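Local coordinates for protein Csc2 (Thermofilum pendens, PDB 4TXD) that belongs to the Cas7 family of the type I-D CRISPR system and binds RNA, probably as part of a crRNA-guided surveillance complex, at residues V197-A202 with G243-V248; R52-F57 with Y290-A295; S261-R266 with V280-V285; A72-M77 with V91-K96. All coordinates share one frame; numbering follows the deposited sequence.

Overall arrangement
All four contacts gather on one antiparallel sheet of the RRM-like core. Interaction 1 pairs two of its neighbouring strands, and interaction 2, whose centre is about 7 Å away, packs a loop against the next strand; a salt bridge from Arg52 NH1 to Glu246 OE1 (2.8 Å) joins them. Interaction 3, centred about 12 Å from interaction 1, lays a helix end on the sheet and meets it where Leu262 touches Phe199. Interaction 4, about 14 Å from interaction 1 between centres, continues from the opposite flank through strand 85-92; its centre is about 20 Å from those of interactions 2 and 3. The zinc site is separate: the side chains of Val197 and zinc ligand Cys171 are about 12 Å apart.

Interaction 1 (V197-A202 with G243-V248)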
loop_
_atom_site.group_PDB
_atom_site.type_symbol
_atom_site.label_atom_id
_atom_site.label_comp_id
_atom_site.label_asym_id
_atom_site.label_seq_id
_atom_site.Cartn_x
_atom_site.Cartn_y
_atom_site.Cartn_z
ATOM N N VAL A 197 -2.157 6.560 -0.993
ATOM C CA VAL A 197 -2.119 5.312 -1.772
ATOM C C VAL A 197 -3.514 4.683 -1.711
ATOM O O VAL A 197 -3.902 4.134 -0.685
ATOM C CB VAL A 197 -1.062 4.320 -1.220
ATOM C CG1 VAL A 197 -1.049 3.000 -2.024
ATOM C CG2 VAL A 197 0.328 4.973 -1.203
ATOM N N ARG A 198 -4.281 4.823 -2.790
ATOM C CA ARG A 198 -5.648 4.313 -2.837
ATOM C C ARG A 198 -5.722 3.036 -3.674
ATOM O O ARG A 198 -5.469 3.072 -4.872
ATOM C CB ARG A 198 -6.595 5.359 -3.427
ATOM C CG ARG A 198 -6.863 6.553 -2.531
ATOM C CD ARG A 198 -8.335 6.954 -2.599
ATOM N NE ARG A 198 -8.539 8.308 -3.107
ATOM C CZ ARG A 198 -8.969 8.597 -4.334
ATOM N NH1 ARG A 198 -9.239 7.627 -5.199
ATOM N NH2 ARG A 198 -9.126 9.862 -4.699
ATOM N N PHE A 199 -6.086 1.928 -3.050
ATOM C CA PHE A 199 -6.193 0.658 -3.774
ATOM C C PHE A 199 -7.577 0.435 -4.369
ATOM O O PHE A 199 -8.585 0.683 -3.702
ATOM C CB PHE A 199 -5.879 -0.528 -2.862
ATOM C CG PHE A 199 -4.427 -0.689 -2.537
ATOM C CD1 PHE A 199 -3.560 -1.286 -3.445
ATOM C CD2 PHE A 199 -3.929 -0.254 -1.312
ATOM C CE1 PHE A 199 -2.207 -1.444 -3.146
ATOM C CE2 PHE A 199 -2.584 -0.408 -1.001
ATOM C CZ PHE A 199 -1.717 -0.999 -1.915
ATOM N N ASP A 200 -7.618 -0.066 -5.605
ATOM C CA ASP A 200 -8.794 -0.788 -6.107
ATOM C C ASP A 200 -8.883 -2.095 -5.327
ATOM O O ASP A 200 -7.903 -2.515 -4.713
ATOM C CB ASP A 200 -8.677 -1.115 -7.606
ATOM C CG ASP A 200 -8.861 0.076 -8.506
ATOM O OD1 ASP A 200 -8.947 1.224 -8.024
ATOM O OD2 ASP A 200 -8.898 -0.156 -9.739
ATOM N N PRO A 201 -10.047 -2.772 -5.369
ATOM C CA PRO A 201 -10.008 -4.190 -4.972
ATOM C C PRO A 201 -9.095 -4.956 -5.930
ATOM O O PRO A 201 -8.972 -4.526 -7.076
ATOM C CB PRO A 201 -11.470 -4.663 -5.129
ATOM C CG PRO A 201 -12.294 -3.391 -5.252
ATOM C CD PRO A 201 -11.369 -2.371 -5.881
ATOM N N ALA A 202 -8.484 -6.056 -5.488
ATOM C CA ALA A 202 -7.760 -6.915 -6.409
ATOM C C ALA A 202 -8.615 -8.142 -6.750
ATOM O O ALA A 202 -9.058 -8.879 -5.859
ATOM C CB ALA A 202 -6.419 -7.323 -5.833
ATOM N N GLY A 243 -4.440 -6.252 -9.640
ATOM C CA GLY A 243 -4.552 -5.129 -8.725
ATOM C C GLY A 243 -4.194 -3.805 -9.367
ATOM O O GLY A 243 -3.478 -3.756 -10.370
ATOM N N ARG A 244 -4.721 -2.728 -8.797
ATOM C CA ARG A 244 -4.388 -1.377 -9.239
ATOM C C ARG A 244 -4.409 -0.450 -8.028
ATOM O O ARG A 244 -5.271 -0.581 -7.147
ATOM C CB ARG A 244 -5.371 -0.878 -10.304
ATOM C CG ARG A 244 -5.006 0.486 -10.929
ATOM C CD ARG A 244 -6.134 1.018 -11.809
ATOM N NE ARG A 244 -7.197 1.592 -10.989
ATOM C CZ ARG A 244 -7.413 2.894 -10.832
ATOM N NH1 ARG A 244 -6.664 3.789 -11.481
ATOM N NH2 ARG A 244 -8.398 3.300 -10.044
ATOM N N ALA A 245 -3.460 0.481 -7.988
ATOM C CA ALA A 245 -3.455 1.519 -6.966
ATOM C C ALA A 245 -3.221 2.882 -7.597
ATOM O O ALA A 245 -2.599 2.990 -8.660
ATOM C CB ALA A 245 -2.402 1.229 -5.904
ATOM N N GLU A 246 -3.769 3.916 -6.964
ATOM C CA GLU A 246 -3.480 5.291 -7.363
ATOM C C GLU A 246 -2.626 5.967 -6.288
ATOM O O GLU A 246 -2.967 5.947 -5.101
ATOM C CB GLU A 246 -4.774 6.072 -7.609
ATOM C CG GLU A 246 -5.478 5.655 -8.891
ATOM C CD GLU A 246 -6.704 6.499 -9.180
ATOM O OE1 GLU A 246 -6.912 7.513 -8.474
ATOM O OE2 GLU A 246 -7.466 6.145 -10.104
ATOM N N LEU A 247 -1.495 6.520 -6.713
ATOM C CA LEU A 247 -0.516 7.130 -5.814
ATOM C C LEU A 247 -0.510 8.627 -6.090
ATOM O O LEU A 247 -0.243 9.042 -7.210
ATOM C CB LEU A 247 0.881 6.531 -6.024
ATOM C CG LEU A 247 1.180 5.183 -5.359
ATOM C CD1 LEU A 247 0.172 4.102 -5.748
ATOM C CD2 LEU A 247 2.606 4.724 -5.685
ATOM N N VAL A 248 -0.849 9.431 -5.086
ATOM C CA VAL A 248 -0.974 10.875 -5.295
ATOM C C VAL A 248 -0.101 11.671 -4.324
ATOM O O VAL A 248 0.085 11.272 -3.174
ATOM C CB VAL A 248 -2.452 11.350 -5.148
ATOM C CG1 VAL A 248 -3.327 10.721 -6.216
ATOM C CG2 VAL A 248 -2.990 11.003 -3.785
HETATM O O HOH W 1 -6.193 -3.644 -6.549
#
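Two antiparallel strands in the middle of the sheet meet here, with Arg198 and Glu246 as their hydrogen-bonded pair: Arg198 N gives to Glu246 O (2.9 Å) and Glu246 N returns to Arg198 O (2.8 Å). Just past the regular strand, Asp200 N bonds to Arg244 O, and its carboxylate takes the Arg244 guanidinium side-on. Arg244 NE reaches OD2 of Asp200 at 2.7 Å in an almost straight bond (178°), within the guanidinium plane but from above the carboxylate plane, while Arg244 NH2 meets Asp200 OD1 at 2.9 Å on its syn side. The two planes are turned 54° apart. Extended through its first two torsions, the Arg244 chain bends at chi3 (78°), which carries Arg244 NH1 and NH2 to OE2 of Glu246, NH1 at 2.8 Å. A lysine in place of Arg244 would probably be unable to hold both carboxylates, leaving Asp200 or Glu246 without this charged partner. On the opposite face, Phe199 CD1 lies 3.7 Å from Ala245 CB, and Val197 runs alongside Leu247. Helices 94-115 and 252-263 cover that face, the loop with Ala291 and Thr293 the charged one; strand 52-61 pairs along the other edge of 243-248.

Interaction 2 (R52-F57 with Y290-A295); sequences RIEVVF and YASTTA
Glu54 and the turn at Ser292 and Thr293 make the polar part of this contact, in which the loop leading to helix 295-301 folds over strand 52-61. OE1 of Glu54 accepts twice: from Ser292 OG at 2.8 Å, on the syn side, and from Ser292 N at 2.9 Å, which approaches from above the carboxylate plane. Glu54 OE2 uses its syn lone pair for Thr293 N at 3.2 Å. The Ser292 hydroxyl sits between its own N and carbonyl carbon (chi1 59°), which brings OG and N to the same oxygen. The Ala291 CB methyl makes a van der Waals contact with Glu54 OE2 at 3.5 Å, and a nonpolar one joins Val56 CG2 to Thr293 CG2 (4.4 Å). Arg52 contributes by packing, its guanidinium face lying over Ala291 N with NE 4.0 Å away; NE itself bonds to Lys289 O, while NH1 has its salt-bridge partner in Glu246. Beyond the segments, Glu54 OE2 also forms a salt bridge with Arg244 NH1. One buried carboxylate thus ties two consecutive backbone N-H groups and a hydroxyl to the strand, and the nearby arginine probably favours its ionised form.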
loop_
_atom_site.group_PDB
_atom_site.type_symbol
_atom_site.label_atom_id
_atom_site.label_comp_id
_atom_site.label_asym_id
_atom_site.label_seq_id
_atom_site.Cartn_x
_atom_site.Cartn_y
_atom_site.Cartn_z
ATOM N N ARG A 52 -2.122 11.976 -10.740
ATOM C CA ARG A 52 -1.966 10.737 -10.005
ATOM C C ARG A 52 -1.073 9.806 -10.797
ATOM O O ARG A 52 -0.916 9.952 -12.015
ATOM C CB ARG A 52 -3.334 10.085 -9.755
ATOM C CG ARG A 52 -4.017 9.598 -11.031
ATOM C CD ARG A 52 -5.495 9.339 -10.821
ATOM N NE ARG A 52 -6.289 10.554 -10.952
ATOM C CZ ARG A 52 -7.486 10.727 -10.400
ATOM N NH1 ARG A 52 -8.020 9.769 -9.648
ATOM N NH2 ARG A 52 -8.142 11.866 -10.582
ATOM N N ILE A 53 -0.482 8.854 -10.092
ATOM C CA ILE A 53 0.252 7.786 -10.726
ATOM C C ILE A 53 -0.507 6.477 -10.494
ATOM O O ILE A 53 -0.718 6.066 -9.351
ATOM C CB ILE A 53 1.666 7.701 -10.177
ATOM C CG1 ILE A 53 2.395 9.028 -10.469
ATOM C CG2 ILE A 53 2.410 6.492 -10.764
ATOM C CD1 ILE A 53 3.778 9.113 -9.870
ATOM N N GLU A 54 -0.959 5.863 -11.580
ATOM C CA GLU A 54 -1.537 4.518 -11.524
ATOM C C GLU A 54 -0.460 3.442 -11.497
ATOM O O GLU A 54 0.488 3.491 -12.285
ATOM C CB GLU A 54 -2.442 4.258 -12.723
ATOM C CG GLU A 54 -3.752 4.982 -12.730
ATOM C CD GLU A 54 -4.490 4.745 -14.023
ATOM O OE1 GLU A 54 -4.063 5.312 -15.049
ATOM O OE2 GLU A 54 -5.484 3.987 -14.021
ATOM N N VAL A 55 -0.604 2.466 -10.603
ATOM C CA VAL A 55 0.254 1.292 -10.640
ATOM C C VAL A 55 -0.600 0.020 -10.779
ATOM O O VAL A 55 -1.566 -0.181 -10.034
ATOM C CB VAL A 55 1.168 1.205 -9.394
ATOM C CG1 VAL A 55 0.367 1.229 -8.125
ATOM C CG2 VAL A 55 2.023 -0.039 -9.449
ATOM N N VAL A 56 -0.270 -0.808 -11.768
ATOM C CA VAL A 56 -0.991 -2.066 -11.992
ATOM C C VAL A 56 -0.062 -3.205 -11.653
ATOM O O VAL A 56 1.121 -3.191 -12.026
ATOM C CB VAL A 56 -1.501 -2.194 -13.446
ATOM C CG1 VAL A 56 -2.084 -3.591 -13.714
ATOM C CG2 VAL A 56 -2.550 -1.136 -13.728
ATOM N N PHE A 57 -0.589 -4.189 -10.932
ATOM C CA PHE A 57 0.219 -5.262 -10.418
ATOM C C PHE A 57 -0.542 -6.583 -10.377
ATOM O O PHE A 57 -1.769 -6.621 -10.523
ATOM C CB PHE A 57 0.760 -4.904 -9.016
ATOM C CG PHE A 57 -0.317 -4.616 -7.982
ATOM C CD1 PHE A 57 -0.893 -3.350 -7.877
ATOM C CD2 PHE A 57 -0.718 -5.604 -7.093
ATOM C CE1 PHE A 57 -1.884 -3.089 -6.911
ATOM C CE2 PHE A 57 -1.706 -5.356 -6.123
ATOM C CZ PHE A 57 -2.283 -4.091 -6.034
ATOM N N TYR A 290 -6.288 12.003 -15.051
ATOM C CA TYR A 290 -7.346 11.025 -14.822
ATOM C C TYR A 290 -6.840 9.595 -15.010
ATOM O O TYR A 290 -5.910 9.346 -15.778
ATOM C CB TYR A 290 -8.527 11.280 -15.755
ATOM C CG TYR A 290 -9.150 12.655 -15.611
ATOM C CD1 TYR A 290 -9.917 12.980 -14.497
ATOM C CD2 TYR A 290 -8.981 13.624 -16.594
ATOM C CE1 TYR A 290 -10.493 14.234 -14.364
ATOM C CE2 TYR A 290 -9.553 14.881 -16.469
ATOM C CZ TYR A 290 -10.309 15.178 -15.354
ATOM O OH TYR A 290 -10.879 16.424 -15.225
ATOM N N ALA A 291 -7.459 8.663 -14.296
ATOM C CA ALA A 291 -7.091 7.255 -14.387
ATOM C C ALA A 291 -7.427 6.710 -15.768
ATOM O O ALA A 291 -8.396 7.133 -16.388
ATOM C CB ALA A 291 -7.804 6.453 -13.311
ATOM N N SER A 292 -6.630 5.767 -16.250
ATOM C CA SER A 292 -6.860 5.222 -17.575
ATOM C C SER A 292 -7.533 3.849 -17.522
ATOM O O SER A 292 -8.048 3.372 -18.532
ATOM C CB SER A 292 -5.541 5.143 -18.341
ATOM O OG SER A 292 -4.607 4.330 -17.653
ATOM N N THR A 293 -7.554 3.220 -16.349
ATOM C CA THR A 293 -8.125 1.871 -16.244
ATOM C C THR A 293 -8.536 1.547 -14.803
ATOM O O THR A 293 -8.420 2.399 -13.924
ATOM C CB THR A 293 -7.135 0.804 -16.780
ATOM O OG1 THR A 293 -7.795 -0.466 -16.863
ATOM C CG2 THR A 293 -5.886 0.685 -15.909
ATOM N N THR A 294 -9.064 0.345 -14.571
ATOM C CA THR A 294 -9.417 -0.097 -13.215
ATOM C C THR A 294 -9.097 -1.573 -13.099
ATOM O O THR A 294 -9.116 -2.289 -14.103
ATOM C CB THR A 294 -10.923 0.109 -12.854
ATOM O OG1 THR A 294 -11.738 -0.813 -13.589
ATOM C CG2 THR A 294 -11.407 1.556 -13.106
ATOM N N ALA A 295 -8.842 -2.047 -11.899
ATOM C CA ALA A 295 -8.569 -3.442 -11.706
ATOM C C ALA A 295 -9.734 -4.305 -12.198
ATOM O O ALA A 295 -9.535 -5.299 -12.814
ATOM C CB ALA A 295 -8.290 -3.727 -10.260
#

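Interaction 3 (S261-R266 with V280-V285)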
loop_
_atom_site.group_PDB
_atom_site.type_symbol
_atom_site.label_atom_id
_atom_site.label_comp_id
_atom_site.label_asym_id
_atom_site.label_seq_id
_atom_site.Cartn_x
_atom_site.Cartn_y
_atom_site.Cartn_z
ATOM N N SER A 261 7.424 -1.859 -1.256
ATOM C CA SER A 261 6.684 -2.547 -0.206
ATOM C C SER A 261 5.711 -3.548 -0.830
ATOM O O SER A 261 5.539 -4.659 -0.331
ATOM C CB SER A 261 5.926 -1.547 0.676
ATOM O OG SER A 261 6.831 -0.748 1.442
ATOM N N LEU A 262 5.073 -3.131 -1.915
ATOM C CA LEU A 262 4.164 -3.991 -2.672
ATOM C C LEU A 262 4.905 -5.210 -3.227
ATOM O O LEU A 262 4.482 -6.349 -3.055
ATOM C CB LEU A 262 3.549 -3.195 -3.815
ATOM C CG LEU A 262 2.075 -3.265 -4.188
ATOM C CD1 LEU A 262 1.194 -3.551 -2.999
ATOM C CD2 LEU A 262 1.701 -1.939 -4.825
ATOM N N ALA A 263 6.023 -4.942 -3.890
ATOM C CA ALA A 263 6.814 -5.964 -4.570
ATOM C C ALA A 263 7.405 -6.985 -3.609
ATOM O O ALA A 263 7.735 -8.103 -4.013
ATOM C CB ALA A 263 7.930 -5.297 -5.380
ATOM N N THR A 264 7.533 -6.616 -2.338
ATOM C CA THR A 264 8.142 -7.518 -1.369
ATOM C C THR A 264 7.152 -8.224 -0.468
ATOM O O THR A 264 7.550 -8.955 0.439
ATOM C CB THR A 264 9.172 -6.784 -0.474
ATOM O OG1 THR A 264 8.599 -5.577 0.044
ATOM C CG2 THR A 264 10.426 -6.446 -1.285
ATOM N N LEU A 265 5.863 -8.012 -0.713
ATOM C CA LEU A 265 4.830 -8.799 -0.055
ATOM C C LEU A 265 5.024 -10.294 -0.315
ATOM O O LEU A 265 5.142 -10.721 -1.464
ATOM C CB LEU A 265 3.436 -8.384 -0.541
ATOM C CG LEU A 265 2.844 -7.077 -0.029
ATOM C CD1 LEU A 265 1.569 -6.756 -0.783
ATOM C CD2 LEU A 265 2.582 -7.221 1.468
ATOM N N ARG A 266 5.034 -11.074 0.750
ATOM C CA ARG A 266 5.114 -12.517 0.619
ATOM C C ARG A 266 4.201 -13.199 1.636
ATOM O O ARG A 266 3.145 -13.731 1.265
ATOM C CB ARG A 266 6.567 -12.993 0.768
ATOM C CG ARG A 266 6.715 -14.484 0.584
ATOM C CD ARG A 266 8.129 -14.898 0.200
ATOM N NE ARG A 266 8.118 -16.151 -0.554
ATOM C CZ ARG A 266 8.087 -17.361 -0.001
ATOM N NH1 ARG A 266 8.069 -17.489 1.320
ATOM N NH2 ARG A 266 8.074 -18.443 -0.770
ATOM N N VAL A 280 4.007 -10.944 -5.506
ATOM C CA VAL A 280 3.455 -9.764 -6.137
ATOM C C VAL A 280 4.415 -9.275 -7.186
ATOM O O VAL A 280 5.623 -9.239 -6.950
ATOM C CB VAL A 280 3.194 -8.629 -5.105
ATOM C CG1 VAL A 280 2.663 -7.382 -5.802
ATOM C CG2 VAL A 280 2.228 -9.108 -3.999
ATOM N N GLU A 281 3.898 -8.907 -8.347
ATOM C CA GLU A 281 4.727 -8.318 -9.396
ATOM C C GLU A 281 4.145 -7.007 -9.884
ATOM O O GLU A 281 2.977 -6.951 -10.265
ATOM C CB GLU A 281 4.858 -9.262 -10.586
ATOM C CG GLU A 281 5.271 -10.663 -10.250
ATOM C CD GLU A 281 5.026 -11.584 -11.422
ATOM O OE1 GLU A 281 3.956 -12.234 -11.460
ATOM O OE2 GLU A 281 5.896 -11.628 -12.317
ATOM N N ILE A 282 4.962 -5.954 -9.889
ATOM C CA ILE A 282 4.547 -4.685 -10.490
ATOM C C ILE A 282 4.699 -4.815 -12.005
ATOM O O ILE A 282 5.760 -5.220 -12.486
ATOM C CB ILE A 282 5.394 -3.480 -9.987
ATOM C CG1 ILE A 282 5.548 -3.511 -8.461
ATOM C CG2 ILE A 282 4.818 -2.160 -10.499
ATOM C CD1 ILE A 282 4.251 -3.284 -7.703
ATOM N N LEU A 283 3.671 -4.472 -12.752
ATOM C CA LEU A 283 3.724 -4.548 -14.187
ATOM C C LEU A 283 3.917 -3.219 -14.891
ATOM O O LEU A 283 4.465 -3.165 -15.951
ATOM C CB LEU A 283 2.490 -5.211 -14.747
ATOM C CG LEU A 283 2.245 -6.639 -14.306
ATOM C CD1 LEU A 283 1.080 -7.196 -15.059
ATOM C CD2 LEU A 283 3.458 -7.490 -14.510
ATOM N N GLY A 284 3.433 -2.154 -14.304
ATOM C CA GLY A 284 3.489 -0.884 -15.006
ATOM C C GLY A 284 2.952 0.294 -14.232
ATOM O O GLY A 284 2.137 0.134 -13.315
ATOM N N VAL A 285 3.420 1.482 -14.601
ATOM C CA VAL A 285 2.923 2.725 -14.014
ATOM C C VAL A 285 2.533 3.727 -15.097
ATOM O O VAL A 285 2.999 3.649 -16.229
ATOM C CB VAL A 285 3.965 3.385 -13.081
ATOM C CG1 VAL A 285 4.315 2.464 -11.929
ATOM C CG2 VAL A 285 5.221 3.768 -13.872
HETATM O O HOH W 2 6.271 -10.523 -3.717
HETATM O O HOH W 3 8.230 -9.351 -6.231
#
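Val280 fits against the last turn of helix 252-263 and the residues just after it, its CB only 3.3 Å from Leu262 O. Its two methyls spread around that carbonyl: CG1, anti to the backbone N (chi1 178°), rests against Leu262 O, and CG2 meets Leu265 CB at 3.7 Å. Two residues along the strand, Ile282 extends its CD1 to Leu262 CB at 4.0 Å, the two side chains crossing at about a right angle, and its CG1 lies 4.3 Å from Ala263 CB. Leu262 itself holds a chi1 of -137°, well off a staggered position, with its branch meeting the end of Ile282.

Around this apolar shell, two waters join the backbones. Water 2 accepts from Val280 N at 2.9 Å and also bonds to the carbonyls of Ala263 and Leu265; water 3 sits between Ala263 O (2.6 Å) and Val280 O (2.7 Å). The turn is closed by Leu265 N bonding to Leu262 O.

Farther out, helix 94-115 touches Leu262 through Thr101 and helix 328-334 packs on Ala263, while Asn328 OD1 holds Ile282 N. Strand 52-61 lies beside the other strand, where Leu283 and Gly284 both face Val56 in a classic beta bulge. Just beyond the contact, Arg266 pairs with Val278 through the backbone. The side-chain contacts are aliphatic, consistent with burial of apolar surface joining helix end and sheet, and between 261-266 and 280-285 the polar links run through water.

Interaction 4 (A72-M77 with V91-K96); sequences AGTINM and VIQPQK
Gln93, the N-cap residue of helix 94-115, lays its amide across Ile75 of the loop that leads into the hairpin of strands 77-82 and 85-92. The two side chains cross at about a right angle, with Ile75 CG1 just 3.3 Å from Gln93 NE2 in one of the two conformers of Gln93. Ile75 places that CG1 between its own N and carbonyl carbon (chi1 65°), which sets the chain against the amide and on to Val91, where CD1 and Val91 CG1 stand 4.1 Å apart. On the same amide, Gln93 OE1 accepts from Ile75 N at 3.1 Å; the donor stands well above the carbonyl plane, off any lone pair. Water 4 links Gln93 NE2 to Gly73 O.

Asn76 and Lys96 also cross nearly perpendicularly. The extended lysine reaches out from the first turn of the helix to put Lys96 NZ 2.9 Å from Asn76 OD1, while Asn76 ND2 bonds to Phe230 O. Arg68 O, Gly273 O and water 5 also surround Lys96 NZ, more acceptors than it has protons to share. A leucine in place of Asn76 would probably cost the ammonium one of its acceptors and leave Phe230 O without this donor. The backbone adds one link that continues the hairpin pairing, Val91 N to Asn76 O at 2.9 Å. Nearby, water 5 bridges Ile75 O and Val91 O, accepting from Lys96 NZ at 3.1 Å.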
loop_
_atom_site.group_PDB
_atom_site.type_symbol
_atom_site.label_atom_id
_atom_site.label_comp_id
_atom_site.label_asym_id
_atom_site.label_seq_id
_atom_site.Cartn_x
_atom_site.Cartn_y
_atom_site.Cartn_z
ATOM N N ALA A 72 -19.805 -6.778 9.160
ATOM C CA ALA A 72 -20.900 -6.584 8.217
ATOM C C ALA A 72 -20.437 -5.820 6.983
ATOM O O ALA A 72 -19.651 -4.872 7.077
ATOM C CB ALA A 72 -22.072 -5.849 8.895
ATOM N N GLY A 73 -20.905 -6.266 5.824
ATOM C CA GLY A 73 -20.626 -5.585 4.579
ATOM C C GLY A 73 -19.299 -5.930 3.919
ATOM O O GLY A 73 -19.086 -5.545 2.774
ATOM N N THR A 74 -18.405 -6.638 4.609
ATOM C CA THR A 74 -17.131 -7.026 3.965
ATOM C C THR A 74 -17.308 -8.271 3.093
ATOM O O THR A 74 -18.133 -9.141 3.381
ATOM C CB THR A 74 -15.999 -7.294 4.983
ATOM O OG1 THR A 74 -16.382 -8.337 5.882
ATOM C CG2 THR A 74 -15.659 -6.024 5.771
ATOM N N ILE A 75 -16.535 -8.363 2.019
ATOM C CA ILE A 75 -16.768 -9.428 1.057
ATOM C C ILE A 75 -15.481 -10.132 0.657
ATOM O O ILE A 75 -14.400 -9.549 0.724
ATOM C CB ILE A 75 -17.448 -8.905 -0.227
ATOM C CG1 ILE A 75 -16.532 -7.935 -0.963
ATOM C CG2 ILE A 75 -18.838 -8.262 0.098
ATOM C CD1 ILE A 75 -17.020 -7.585 -2.354
ATOM N N ASN A 76 -15.627 -11.393 0.263
ATOM C CA ASN A 76 -14.526 -12.206 -0.264
ATOM C C ASN A 76 -14.746 -12.645 -1.708
ATOM O O ASN A 76 -13.833 -13.160 -2.355
ATOM C CB ASN A 76 -14.336 -13.461 0.591
ATOM C CG ASN A 76 -13.826 -13.151 1.992
ATOM O OD1 ASN A 76 -13.024 -12.230 2.196
ATOM N ND2 ASN A 76 -14.295 -13.925 2.969
ATOM N N MET A 77 -15.976 -12.498 -2.187
ATOM C CA MET A 77 -16.334 -12.943 -3.530
ATOM C C MET A 77 -17.111 -11.832 -4.209
ATOM O O MET A 77 -17.916 -11.144 -3.572
ATOM C CB MET A 77 -17.188 -14.224 -3.509
ATOM C CG MET A 77 -16.526 -15.429 -2.895
ATOM S SD MET A 77 -15.160 -16.073 -3.901
ATOM C CE MET A 77 -16.021 -16.949 -5.192
ATOM N N VAL A 91 -11.956 -11.955 -4.267
ATOM C CA VAL A 91 -11.503 -10.575 -4.354
ATOM C C VAL A 91 -10.781 -10.197 -3.066
ATOM O O VAL A 91 -11.148 -10.651 -1.970
ATOM C CB VAL A 91 -12.691 -9.615 -4.621
ATOM C CG1 VAL A 91 -13.721 -9.733 -3.517
ATOM C CG2 VAL A 91 -12.217 -8.173 -4.758
ATOM N N ILE A 92 -9.724 -9.410 -3.206
ATOM C CA ILE A 92 -9.029 -8.857 -2.057
ATOM C C ILE A 92 -9.454 -7.404 -1.941
ATOM O O ILE A 92 -9.076 -6.574 -2.762
ATOM C CB ILE A 92 -7.492 -8.962 -2.202
ATOM C CG1 ILE A 92 -7.082 -10.399 -2.526
ATOM C CG2 ILE A 92 -6.800 -8.472 -0.926
ATOM C CD1 ILE A 92 -5.600 -10.549 -2.881
ATOM N N GLN A 93 -10.253 -7.086 -0.928
ATOM C CA GLN A 93 -10.805 -5.742 -0.776
ATOM C C GLN A 93 -9.701 -4.713 -0.468
ATOM O O GLN A 93 -8.654 -5.060 0.102
ATOM C CB GLN A 93 -11.881 -5.727 0.328
ATOM C CG GLN A 93 -13.222 -6.384 -0.075
ATOM C CD GLN A 93 -14.433 -5.754 0.640
ATOM O OE1 GLN A 93 -14.632 -5.925 1.846
ATOM N NE2 GLN A 93 -15.245 -5.026 -0.116
ATOM N N PRO A 94 -9.925 -3.451 -0.852
ATOM C CA PRO A 94 -8.948 -2.371 -0.647
ATOM C C PRO A 94 -8.389 -2.284 0.780
ATOM O O PRO A 94 -7.183 -2.104 0.933
ATOM C CB PRO A 94 -9.749 -1.109 -0.993
ATOM C CG PRO A 94 -10.726 -1.574 -2.014
ATOM C CD PRO A 94 -11.125 -2.967 -1.570
ATOM N N GLN A 95 -9.216 -2.419 1.811
ATOM C CA GLN A 95 -8.670 -2.273 3.161
ATOM C C GLN A 95 -7.776 -3.459 3.566
ATOM O O GLN A 95 -6.927 -3.320 4.442
ATOM C CB GLN A 95 -9.789 -2.062 4.181
ATOM C CG GLN A 95 -10.457 -0.684 4.078
ATOM C CD GLN A 95 -9.462 0.480 4.108
ATOM O OE1 GLN A 95 -8.725 0.668 5.078
ATOM N NE2 GLN A 95 -9.446 1.267 3.040
ATOM N N LYS A 96 -7.931 -4.616 2.927
ATOM C CA LYS A 96 -6.968 -5.701 3.144
ATOM C C LYS A 96 -5.631 -5.388 2.466
ATOM O O LYS A 96 -4.570 -5.641 3.039
ATOM C CB LYS A 96 -7.500 -7.049 2.642
ATOM C CG LYS A 96 -8.809 -7.452 3.284
ATOM C CD LYS A 96 -9.185 -8.897 2.952
ATOM C CE LYS A 96 -10.540 -9.240 3.581
ATOM N NZ LYS A 96 -10.914 -10.645 3.320
HETATM O O HOH W 4 -17.765 -3.643 0.925
HETATM O O HOH W 5 -11.631 -9.620 0.515
HETATM O O HOH W 6 -13.597 -9.540 3.639
#